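Local coordinates for hypothetical protein VC1899 (Vibrio cholerae, PDB 1XMX) that has no firmly established function but, as a member of the Card1 endonuclease family, may bind nucleic acid and, by family, cleave it with a PD-(D/E)XK-type domain, at residues Met3-Gly8 against His30-Gly35; Thr38-Tyr43 against Thr57-Ile62; Leu194-Arg199 against Phe248-Trp253; Leu204-Ser209 against Gly236-Ile241. All blocks are in the same frame, centred on the assembly; numbering follows the deposited sequence.

Contact 1 (Met3-Gly8 against His30-Gly35); sequences MAIHVG and HIIFIG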
# COMPACT_ATOMS: atom_id res chain seq x y z
N MET A 3 -4.01 13.54 -31.04
CA MET A 3 -3.65 12.35 -31.77
C MET A 3 -2.69 11.46 -30.97
O MET A 3 -2.36 10.34 -31.40
CB MET A 3 -3.09 12.69 -33.17
CG MET A 3 -4.08 13.54 -34.05
SD MET A 3 -5.83 13.01 -33.91
CE MET A 3 -5.69 11.47 -34.82
N ALA A 4 -2.24 11.92 -29.80
CA ALA A 4 -1.26 11.11 -29.08
C ALA A 4 -1.97 10.03 -28.26
O ALA A 4 -2.77 10.34 -27.34
CB ALA A 4 -0.34 11.99 -28.16
N ILE A 5 -1.65 8.78 -28.51
CA ILE A 5 -2.24 7.73 -27.67
C ILE A 5 -1.26 6.66 -27.25
O ILE A 5 -0.25 6.46 -27.92
CB ILE A 5 -3.53 7.14 -28.30
CG1 ILE A 5 -3.26 6.00 -29.23
CG2 ILE A 5 -4.22 8.14 -29.16
CD1 ILE A 5 -4.63 5.35 -29.64
N HIS A 6 -1.54 5.98 -26.13
CA HIS A 6 -0.80 4.78 -25.73
C HIS A 6 -1.52 3.49 -26.14
O HIS A 6 -2.73 3.47 -26.24
CB HIS A 6 -0.62 4.78 -24.18
CG HIS A 6 0.38 5.79 -23.72
ND1 HIS A 6 0.90 5.80 -22.44
CD2 HIS A 6 1.00 6.81 -24.38
CE1 HIS A 6 1.77 6.79 -22.32
NE2 HIS A 6 1.85 7.41 -23.49
N VAL A 7 -0.77 2.40 -26.35
CA VAL A 7 -1.37 1.09 -26.43
C VAL A 7 -0.67 0.22 -25.39
O VAL A 7 0.53 0.32 -25.23
CB VAL A 7 -1.26 0.48 -27.83
CG1 VAL A 7 -1.86 -0.97 -27.82
CG2 VAL A 7 -2.04 1.38 -28.84
N GLY A 8 -1.43 -0.60 -24.64
CA GLY A 8 -0.82 -1.44 -23.61
C GLY A 8 -1.48 -2.78 -23.60
O GLY A 8 -2.58 -2.92 -24.13
N HIS A 30 -5.13 9.25 -23.84
CA HIS A 30 -5.93 8.14 -24.32
C HIS A 30 -5.04 6.91 -24.41
O HIS A 30 -3.85 7.01 -24.73
CB HIS A 30 -6.59 8.45 -25.68
CG HIS A 30 -7.60 7.40 -26.09
ND1 HIS A 30 -7.33 6.41 -27.02
CD2 HIS A 30 -8.87 7.17 -25.67
CE1 HIS A 30 -8.39 5.65 -27.18
NE2 HIS A 30 -9.33 6.07 -26.36
N ILE A 31 -5.63 5.75 -24.10
CA ILE A 31 -4.95 4.47 -24.23
C ILE A 31 -5.93 3.43 -24.69
O ILE A 31 -7.09 3.38 -24.25
CB ILE A 31 -4.26 4.02 -22.89
CG1 ILE A 31 -3.60 2.62 -23.03
CG2 ILE A 31 -5.26 4.11 -21.68
CD1 ILE A 31 -2.53 2.28 -21.96
N ILE A 32 -5.42 2.54 -25.53
CA ILE A 32 -6.18 1.36 -25.94
C ILE A 32 -5.48 0.20 -25.33
O ILE A 32 -4.26 -0.02 -25.55
CB ILE A 32 -6.18 1.20 -27.50
CG1 ILE A 32 -6.87 2.42 -28.10
CG2 ILE A 32 -6.79 -0.15 -27.99
CD1 ILE A 32 -6.71 2.57 -29.56
N PHE A 33 -6.25 -0.54 -24.52
CA PHE A 33 -5.72 -1.73 -23.88
C PHE A 33 -6.06 -2.89 -24.80
O PHE A 33 -7.15 -2.93 -25.33
CB PHE A 33 -6.39 -1.94 -22.53
CG PHE A 33 -6.07 -0.90 -21.51
CD1 PHE A 33 -4.85 -0.92 -20.84
CD2 PHE A 33 -7.00 0.06 -21.17
CE1 PHE A 33 -4.56 0.04 -19.86
CE2 PHE A 33 -6.71 1.02 -20.20
CZ PHE A 33 -5.50 1.00 -19.54
N ILE A 34 -5.13 -3.80 -24.99
CA ILE A 34 -5.33 -5.02 -25.75
C ILE A 34 -5.46 -6.16 -24.72
O ILE A 34 -4.70 -6.20 -23.77
CB ILE A 34 -4.12 -5.29 -26.66
CG1 ILE A 34 -4.15 -4.33 -27.85
CG2 ILE A 34 -4.08 -6.76 -27.18
CD1 ILE A 34 -2.78 -4.12 -28.47
N GLY A 35 -6.46 -7.04 -24.85
CA GLY A 35 -6.65 -8.12 -23.87
C GLY A 35 -7.60 -9.16 -24.47
O GLY A 35 -8.20 -8.93 -25.52

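Contact 2 (Thr38-Tyr43 against Thr57-Ile62); sequences TQTVIY and TDFFEI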
# COMPACT_ATOMS: atom_id res chain seq x y z
N THR A 38 -11.86 -12.52 -21.19
CA THR A 38 -11.89 -12.69 -19.76
C THR A 38 -11.17 -11.52 -19.01
O THR A 38 -11.23 -11.45 -17.81
CB THR A 38 -11.26 -14.02 -19.27
OG1 THR A 38 -9.83 -13.89 -19.30
CG2 THR A 38 -11.70 -15.21 -20.10
N GLN A 39 -10.50 -10.64 -19.71
CA GLN A 39 -9.84 -9.53 -19.04
C GLN A 39 -10.67 -8.23 -19.10
O GLN A 39 -10.19 -7.16 -18.71
CB GLN A 39 -8.46 -9.33 -19.68
CG GLN A 39 -7.56 -10.49 -19.37
CD GLN A 39 -6.22 -10.36 -20.04
OE1 GLN A 39 -6.16 -10.16 -21.26
NE2 GLN A 39 -5.15 -10.42 -19.26
N THR A 40 -11.91 -8.32 -19.58
CA THR A 40 -12.87 -7.20 -19.56
C THR A 40 -12.97 -6.53 -18.16
O THR A 40 -13.05 -5.29 -18.02
CB THR A 40 -14.29 -7.73 -19.96
OG1 THR A 40 -14.27 -8.22 -21.30
CG2 THR A 40 -15.33 -6.61 -19.85
N VAL A 41 -12.94 -7.35 -17.12
CA VAL A 41 -13.10 -6.79 -15.75
C VAL A 41 -11.86 -5.95 -15.33
O VAL A 41 -12.00 -4.87 -14.78
CB VAL A 41 -13.48 -7.90 -14.73
CG1 VAL A 41 -12.34 -8.97 -14.68
CG2 VAL A 41 -13.81 -7.26 -13.34
N ILE A 42 -10.64 -6.45 -15.65
CA ILE A 42 -9.42 -5.71 -15.43
C ILE A 42 -9.51 -4.40 -16.20
O ILE A 42 -9.27 -3.31 -15.64
CB ILE A 42 -8.14 -6.51 -15.87
CG1 ILE A 42 -8.05 -7.87 -15.14
CG2 ILE A 42 -6.89 -5.72 -15.56
CD1 ILE A 42 -7.02 -8.84 -15.76
N TYR A 43 -9.88 -4.47 -17.48
CA TYR A 43 -10.16 -3.26 -18.25
C TYR A 43 -11.09 -2.22 -17.56
O TYR A 43 -10.80 -1.02 -17.58
CB TYR A 43 -10.68 -3.60 -19.63
CG TYR A 43 -11.27 -2.40 -20.37
CD1 TYR A 43 -10.46 -1.37 -20.87
CD2 TYR A 43 -12.65 -2.28 -20.55
CE1 TYR A 43 -11.02 -0.23 -21.57
CE2 TYR A 43 -13.21 -1.21 -21.23
CZ TYR A 43 -12.39 -0.17 -21.73
OH TYR A 43 -12.96 0.91 -22.45
N THR A 57 -10.17 5.64 -22.52
CA THR A 57 -9.72 4.24 -22.63
C THR A 57 -10.58 3.48 -23.67
O THR A 57 -11.74 3.82 -23.87
CB THR A 57 -9.79 3.51 -21.24
OG1 THR A 57 -11.14 3.46 -20.77
CG2 THR A 57 -9.01 4.24 -20.15
N ASP A 58 -10.00 2.47 -24.32
CA ASP A 58 -10.74 1.56 -25.14
C ASP A 58 -10.11 0.21 -24.94
O ASP A 58 -8.97 0.12 -24.50
CB ASP A 58 -10.59 1.93 -26.62
CG ASP A 58 -11.28 3.25 -26.98
OD1 ASP A 58 -12.34 3.53 -26.36
OD2 ASP A 58 -10.76 4.01 -27.86
N PHE A 59 -10.87 -0.82 -25.28
CA PHE A 59 -10.49 -2.18 -25.09
C PHE A 59 -10.56 -2.81 -26.46
O PHE A 59 -11.59 -2.76 -27.11
CB PHE A 59 -11.46 -2.91 -24.12
CG PHE A 59 -11.02 -4.32 -23.77
CD1 PHE A 59 -9.68 -4.61 -23.49
CD2 PHE A 59 -11.95 -5.35 -23.63
CE1 PHE A 59 -9.26 -5.91 -23.11
CE2 PHE A 59 -11.54 -6.62 -23.24
CZ PHE A 59 -10.19 -6.92 -22.99
N PHE A 60 -9.46 -3.38 -26.90
CA PHE A 60 -9.42 -4.07 -28.18
C PHE A 60 -9.11 -5.53 -27.86
O PHE A 60 -8.08 -5.85 -27.27
CB PHE A 60 -8.36 -3.45 -29.10
CG PHE A 60 -8.14 -4.23 -30.38
CD1 PHE A 60 -7.18 -5.24 -30.45
CD2 PHE A 60 -8.89 -3.95 -31.51
CE1 PHE A 60 -7.02 -5.98 -31.63
CE2 PHE A 60 -8.70 -4.66 -32.72
CZ PHE A 60 -7.76 -5.68 -32.75
N GLU A 61 -10.03 -6.42 -28.24
CA GLU A 61 -9.95 -7.83 -27.84
C GLU A 61 -9.25 -8.66 -28.85
O GLU A 61 -9.68 -8.73 -30.02
CB GLU A 61 -11.34 -8.44 -27.66
CG GLU A 61 -11.72 -8.62 -26.24
CD GLU A 61 -13.09 -9.19 -26.04
OE1 GLU A 61 -13.51 -10.10 -26.84
OE2 GLU A 61 -13.75 -8.72 -25.07
N ILE A 62 -8.21 -9.36 -28.40
CA ILE A 62 -7.58 -10.33 -29.25
C ILE A 62 -8.17 -11.68 -28.93
O ILE A 62 -8.80 -11.88 -27.92
CB ILE A 62 -6.05 -10.40 -29.05
CG1 ILE A 62 -5.72 -10.28 -27.58
CG2 ILE A 62 -5.31 -9.23 -29.86
CD1 ILE A 62 -4.41 -10.97 -27.13
O HOH W 1 -13.43 3.64 -22.04

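Contact 3 (Leu194-Arg199 against Phe248-Trp253); sequences LATTCR and FANGEW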
# COMPACT_ATOMS: atom_id res chain seq x y z
N LEU A 194 -7.55 -3.14 30.58
CA LEU A 194 -8.39 -2.04 31.09
C LEU A 194 -9.14 -1.31 29.97
O LEU A 194 -10.34 -1.10 30.05
CB LEU A 194 -7.57 -1.03 31.91
CG LEU A 194 -6.89 -1.53 33.21
CD1 LEU A 194 -5.85 -0.51 33.67
CD2 LEU A 194 -7.87 -1.75 34.34
N ALA A 195 -8.43 -0.91 28.92
CA ALA A 195 -9.11 -0.30 27.75
C ALA A 195 -10.19 -1.22 27.16
O ALA A 195 -11.26 -0.78 26.80
CB ALA A 195 -8.09 0.12 26.68
N THR A 196 -9.90 -2.52 27.09
CA THR A 196 -10.84 -3.49 26.56
C THR A 196 -12.11 -3.64 27.43
O THR A 196 -13.21 -3.79 26.90
CB THR A 196 -10.16 -4.83 26.39
OG1 THR A 196 -9.12 -4.69 25.40
CG2 THR A 196 -11.15 -5.90 25.96
N THR A 197 -11.93 -3.60 28.75
CA THR A 197 -13.07 -3.57 29.69
C THR A 197 -14.01 -2.37 29.44
O THR A 197 -15.25 -2.54 29.43
CB THR A 197 -12.57 -3.58 31.13
OG1 THR A 197 -11.95 -4.84 31.39
CG2 THR A 197 -13.72 -3.45 32.14
N CYS A 198 -13.41 -1.19 29.22
CA CYS A 198 -14.16 0.02 28.88
C CYS A 198 -14.89 -0.20 27.57
O CYS A 198 -16.07 0.10 27.49
CB CYS A 198 -13.24 1.25 28.72
SG CYS A 198 -12.35 1.72 30.19
N ARG A 199 -14.19 -0.66 26.53
CA ARG A 199 -14.83 -0.97 25.26
C ARG A 199 -16.04 -1.90 25.39
O ARG A 199 -17.11 -1.58 24.88
CB ARG A 199 -13.85 -1.58 24.24
CG ARG A 199 -14.46 -1.52 22.84
CD ARG A 199 -13.64 -2.21 21.76
NE ARG A 199 -13.39 -3.62 22.06
CZ ARG A 199 -12.23 -4.11 22.48
NH1 ARG A 199 -11.18 -3.30 22.68
NH2 ARG A 199 -12.13 -5.40 22.73
N PHE A 248 -6.50 4.28 21.79
CA PHE A 248 -5.09 4.56 21.74
C PHE A 248 -4.43 3.68 22.76
O PHE A 248 -3.44 3.02 22.43
CB PHE A 248 -4.84 6.02 22.07
CG PHE A 248 -3.38 6.42 22.10
CD1 PHE A 248 -2.71 6.76 20.92
CD2 PHE A 248 -2.68 6.51 23.31
CE1 PHE A 248 -1.35 7.14 20.95
CE2 PHE A 248 -1.34 6.90 23.34
CZ PHE A 248 -0.68 7.21 22.15
N ALA A 249 -4.99 3.68 23.99
CA ALA A 249 -4.46 2.85 25.12
C ALA A 249 -4.77 1.39 24.90
O ALA A 249 -4.12 0.50 25.47
CB ALA A 249 -5.11 3.28 26.45
N ASN A 250 -5.77 1.12 24.08
CA ASN A 250 -6.04 -0.25 23.75
C ASN A 250 -4.96 -0.91 22.86
O ASN A 250 -4.81 -2.15 22.85
CB ASN A 250 -7.45 -0.39 23.18
CG ASN A 250 -8.08 -1.68 23.59
OD1 ASN A 250 -7.45 -2.49 24.26
ND2 ASN A 250 -9.36 -1.87 23.22
N GLY A 251 -4.16 -0.10 22.19
CA GLY A 251 -3.09 -0.62 21.32
C GLY A 251 -2.95 0.09 19.99
O GLY A 251 -1.98 -0.11 19.27
N GLU A 252 -3.92 0.94 19.65
CA GLU A 252 -3.83 1.74 18.42
C GLU A 252 -2.75 2.80 18.48
O GLU A 252 -2.50 3.45 17.48
CB GLU A 252 -5.14 2.42 18.11
CG GLU A 252 -6.32 1.48 18.08
CD GLU A 252 -7.35 1.95 17.08
OE1 GLU A 252 -7.10 3.04 16.51
OE2 GLU A 252 -8.39 1.24 16.89
N TRP A 253 -2.11 2.99 19.65
CA TRP A 253 -0.99 3.91 19.76
C TRP A 253 0.16 3.63 18.74
O TRP A 253 0.84 4.55 18.28
CB TRP A 253 -0.43 3.93 21.19
CG TRP A 253 0.27 2.70 21.60
CD1 TRP A 253 -0.30 1.63 22.22
CD2 TRP A 253 1.67 2.37 21.42
NE1 TRP A 253 0.65 0.67 22.44
CE2 TRP A 253 1.85 1.08 21.96
CE3 TRP A 253 2.77 3.04 20.88
CZ2 TRP A 253 3.09 0.46 22.00
CZ3 TRP A 253 4.00 2.41 20.89
CH2 TRP A 253 4.16 1.15 21.44

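Contact 4 (Leu204-Ser209 against Gly236-Ile241); sequences LDVELS and GILTFI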
# COMPACT_ATOMS: atom_id res chain seq x y z
N LEU A 204 -16.02 4.94 29.53
CA LEU A 204 -14.69 5.46 29.36
C LEU A 204 -13.96 5.40 30.67
O LEU A 204 -12.84 5.86 30.77
CB LEU A 204 -14.70 6.86 28.77
CG LEU A 204 -15.33 6.94 27.39
CD1 LEU A 204 -15.64 8.41 27.03
CD2 LEU A 204 -14.37 6.31 26.35
N ASP A 205 -14.59 4.76 31.64
CA ASP A 205 -14.01 4.62 32.97
C ASP A 205 -14.00 3.18 33.43
O ASP A 205 -14.74 2.37 32.91
CB ASP A 205 -14.58 5.60 34.01
CG ASP A 205 -16.04 5.40 34.29
OD1 ASP A 205 -16.37 4.55 35.13
OD2 ASP A 205 -16.87 6.14 33.73
N VAL A 206 -13.05 2.86 34.29
CA VAL A 206 -12.80 1.52 34.77
C VAL A 206 -12.05 1.64 36.10
O VAL A 206 -11.14 2.46 36.27
CB VAL A 206 -12.01 0.65 33.72
CG1 VAL A 206 -10.62 1.27 33.37
CG2 VAL A 206 -11.83 -0.79 34.20
N GLU A 207 -12.52 0.90 37.08
CA GLU A 207 -11.88 0.87 38.41
C GLU A 207 -10.85 -0.25 38.42
O GLU A 207 -11.15 -1.39 38.05
CB GLU A 207 -12.90 0.61 39.52
CG GLU A 207 -12.39 1.08 40.94
CD GLU A 207 -13.43 0.81 42.05
OE1 GLU A 207 -14.29 -0.09 41.87
OE2 GLU A 207 -13.38 1.52 43.10
N LEU A 208 -9.64 0.09 38.83
CA LEU A 208 -8.57 -0.90 38.92
C LEU A 208 -8.68 -1.67 40.22
O LEU A 208 -9.04 -1.09 41.30
CB LEU A 208 -7.21 -0.17 38.86
CG LEU A 208 -6.68 0.27 37.48
CD1 LEU A 208 -7.57 1.25 36.71
CD2 LEU A 208 -5.30 0.82 37.62
N SER A 209 -8.35 -2.97 40.16
CA SER A 209 -8.29 -3.77 41.39
C SER A 209 -7.17 -3.24 42.24
O SER A 209 -6.36 -2.45 41.75
CB SER A 209 -7.97 -5.23 41.05
OG SER A 209 -6.74 -5.31 40.33
N GLY A 236 -8.04 5.11 42.22
CA GLY A 236 -8.11 3.84 41.48
C GLY A 236 -9.06 3.79 40.27
O GLY A 236 -9.27 2.73 39.67
N ILE A 237 -9.63 4.94 39.91
CA ILE A 237 -10.44 5.03 38.70
C ILE A 237 -9.72 5.71 37.58
O ILE A 237 -9.24 6.85 37.71
CB ILE A 237 -11.76 5.67 38.96
CG1 ILE A 237 -12.41 4.93 40.12
CG2 ILE A 237 -12.67 5.57 37.73
CD1 ILE A 237 -13.19 5.80 40.86
N LEU A 238 -9.64 4.99 36.47
CA LEU A 238 -9.07 5.52 35.23
C LEU A 238 -10.19 5.94 34.27
O LEU A 238 -11.06 5.13 33.94
CB LEU A 238 -8.16 4.47 34.59
CG LEU A 238 -7.65 4.75 33.16
CD1 LEU A 238 -6.61 5.86 33.15
CD2 LEU A 238 -7.08 3.46 32.52
N THR A 239 -10.20 7.21 33.84
CA THR A 239 -11.22 7.68 32.90
C THR A 239 -10.53 8.23 31.63
O THR A 239 -9.75 9.17 31.72
CB THR A 239 -12.08 8.78 33.52
OG1 THR A 239 -12.48 8.40 34.84
CG2 THR A 239 -13.35 9.09 32.63
N PHE A 240 -10.81 7.64 30.47
CA PHE A 240 -10.39 8.30 29.21
C PHE A 240 -11.29 9.51 28.84
O PHE A 240 -12.51 9.51 29.11
CB PHE A 240 -10.30 7.28 28.08
CG PHE A 240 -9.45 6.08 28.42
CD1 PHE A 240 -8.06 6.12 28.26
CD2 PHE A 240 -10.04 4.90 28.87
CE1 PHE A 240 -7.26 4.97 28.55
CE2 PHE A 240 -9.28 3.78 29.19
CZ PHE A 240 -7.88 3.80 29.04
N ILE A 241 -10.66 10.55 28.28
CA ILE A 241 -11.42 11.70 27.86
C ILE A 241 -12.36 11.34 26.71
O ILE A 241 -13.41 11.97 26.54
CB ILE A 241 -10.52 12.88 27.49
CG1 ILE A 241 -9.56 12.51 26.35
CG2 ILE A 241 -9.74 13.34 28.72
CD1 ILE A 241 -9.00 13.74 25.61

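Contact 1 (Met3-Gly8 against His30-Gly35)
His-6 N donates to His-30 O, the first of four backbone bonds that join the strands Ala-4 to Gly-8 and His-30 to Gly-35 in parallel. Ile-32 N answers on His-6 O, Gly-8 N returns to Ile-32 O, and Ile-34 N closes the series on Gly-8 O, all four between 2.8 and 3.0 Å. Weaker CA-H contacts fill in between: Ile-31 CA comes to 3.2 Å from His-6 O, and Val-7 CA approaches Ile-32 O in the same manner, giving each carbonyl a second visitor.

The apolar contacts split over the two faces. On the face of Val-7 and Ile-32, the CD1 tips of Ile-5 and Ile-32 meet at 3.5 Å, their side chains crossing at a slant. Farther along, Val-7 CG1, anti to its backbone N (chi1 177°), presses tightly on Ile-34 CD1 at 3.3 Å. On the other face Ile-31 CD1 lies 3.9 Å from His-6 CB, and Ile-31 CG1 sits over the centre of the Phe-33 ring; helices 15-22 and 40-52 pack there, through Leu-21 and Leu-50 among others.

Ile-5 and Val-7 also bond through their backbone to Glu-88, Lys-90 and Asn-92. With hydrogen bonds along both edges and mostly hydrocarbon on both faces, apart from the His-6 imidazole, strand 4-9 has the chemistry of an interior strand in a Rossmann-like beta-alpha-beta core.

Contact 2 (Thr38-Tyr43 against Thr57-Ile62)
A water held between Tyr-43 and Thr-57 is gripped by three oxygens: it donates to Thr-57 O at 2.5 Å, and lies 2.8 Å from Tyr-43 OH and 2.6 Å from Thr-57 OG1. Thr-57 OG1 is also hydrogen-bonded to Ser-47 OG in the same helix as Tyr-43, so this hydroxyl ties the start of the strand to the helix both directly and through the water.

Below the hydroxyl, the tyrosine ring lies with one face against Phe-59. Phe-59 CB stands squarely over its centre, 3.5 Å from the Tyr-43 centroid, a CH-pi contact matched by a second one in which Tyr-43 CB sits over the Phe-59 face. Both side chains leave with CG anti to the backbone N (Tyr-43 chi1 167°), and the ring planes are only 16° apart. With centroids 5.1 Å apart the rings barely overlap, and each has the other's CB over its face, centred for Tyr-43 and toward the rim for Phe-59. The pair fastens helix 40-52 to strand 56-61, the last two elements of a beta-alpha-beta unit that starts at strand 30-35, and strand 56-61 is an outermost strand of the sheet.

At the N-terminal end of the helix, where Gln-39 holds the N-cap position, Phe-59 CE2 reaches Thr-40 OG1 at 3.7 Å. That hydroxyl is hydrogen-bonded to His-37 O, while Glu-61 OE2 is hydrogen-bonded to ND1 of the same histidine.

Contact 3 (Leu194-Arg199 against Phe248-Trp253)
The long helix 181-201, which leads into the small three-stranded sheet, meets helix 243-266, which leads away from it, where Ala-195 touches Asn-250. The two short helical segments cross at 105°, with axes 8.6 Å apart at the closest. Ala-195 makes this possible: its methyl points at the other helix, and its CA comes within 5.0 Å of Asn-250 CA. Ala-195 CB rests 3.6 Å from Asn-250 CB and 4.3 Å from Ala-249 CB, so the two alanine methyls and Asn-250 CB form the apolar floor of the crossing.

The polar side of the crossing is less certain. Asn-250 carries an amide that is probably modelled the wrong way round. Thr-196 OG1 has a firm partner in its own helix, the carbonyl O of Asn-192. Arg-199 leaves with CG anti to the backbone N (chi1 -165°) and bends at chi3; beyond the bend its guanidinium lies beside the amide, planes 17° apart. That approach is too close as modelled and the pairing doubtful; with the amide turned back it may be a hydrogen bond.

The second helix is itself widened here, by a pi-type turn at 248-252 that includes Asn-250: Trp-253 N reaches back to Phe-248 O (3.1 Å), and Gly-251 N is a second donor to that carbonyl (3.2 Å). The order of elements around the crossing, helix 181-201, a short strand, two helices and a two-stranded hairpin, matches the topology of a winged helix-turn-helix domain and is consistent with one.

Contact 4 (Leu204-Ser209 against Gly236-Ile241)
Strands Asp-205 to Glu-207 and Ile-237 to Phe-240 run antiparallel at 167°, their axes 4.7 Å apart, with Val-206 and Leu-238 as the hydrogen-bonded pair. Leu-238 N gives to Val-206 O at 2.9 Å and Val-206 N to Leu-238 O. Flanking this pair of bonds, Phe-240 N bonds Leu-204 O at 2.7 Å at one end, and Leu-208 N bonds Gly-236 O at 2.8 Å at the other, a nearly straight bond with 174° at the hydrogen. Gly-236 itself has positive phi, as it turns the chain between strands 231-234 and 237-240.

The non-hydrogen-bonded pairs, Asp-205 with Thr-239 and Glu-207 with Ile-237, share one face. There Asp-205 CB lies 3.6 Å from Thr-239 OG1, and the methylene CG of Glu-207 touches Ile-237 CG1 at 3.9 Å, the two chains crossing at a slant; the acid contributes its hydrocarbon stem to this pair. The opposite face is apolar. Leu-208 CD1 swings over to Leu-238 CB at 3.9 Å, and Val-206 CG1, lodged between backbone N and carbonyl carbon (chi1 60°), faces the same CB. Leu-238 CG in turn stands over the Phe-240 ring, toward its rim. At the end of the ladder Leu-204 CB packs 3.5 Å from Phe-240 O.

This oily face looks onto helices: Val-206 on Thr-197 and Cys-198 of helix 181-201, Leu-238 on Leu-222 of helix 216-227, and Phe-240 on Ala-245 and Ala-249 of helix 243-266. Strand 231-234 pairs along the far edge of strand 237-240, which makes strand 237-240 the middle of the three.

How the contacts relate
The four contacts fall into two pairs at opposite sides of the chain's centre. Contacts 1 and 2, centres 11 Å apart, share one sheet: Phe-33 N to Asp-58 O and Phe-60 N to Phe-33 O, both 2.8 Å, are probable hydrogen bonds. A glycerol, probably from the crystallisation liquor, lies about 3 Å from the side chain of His-6 in contact 1, and a magnesium ion about 11 Å from that of Gln-39 in contact 2. Contacts 3 and 4 are likewise 11 Å apart, contact 4 nested in the loop that contact 3 closes; Ala-249 CB meets Phe-240 CE1 at 3.4 Å, and Cys-198 SG packs on Val-206 CG1. Contacts 1 and 3 lie about 51 Å apart, centre to centre.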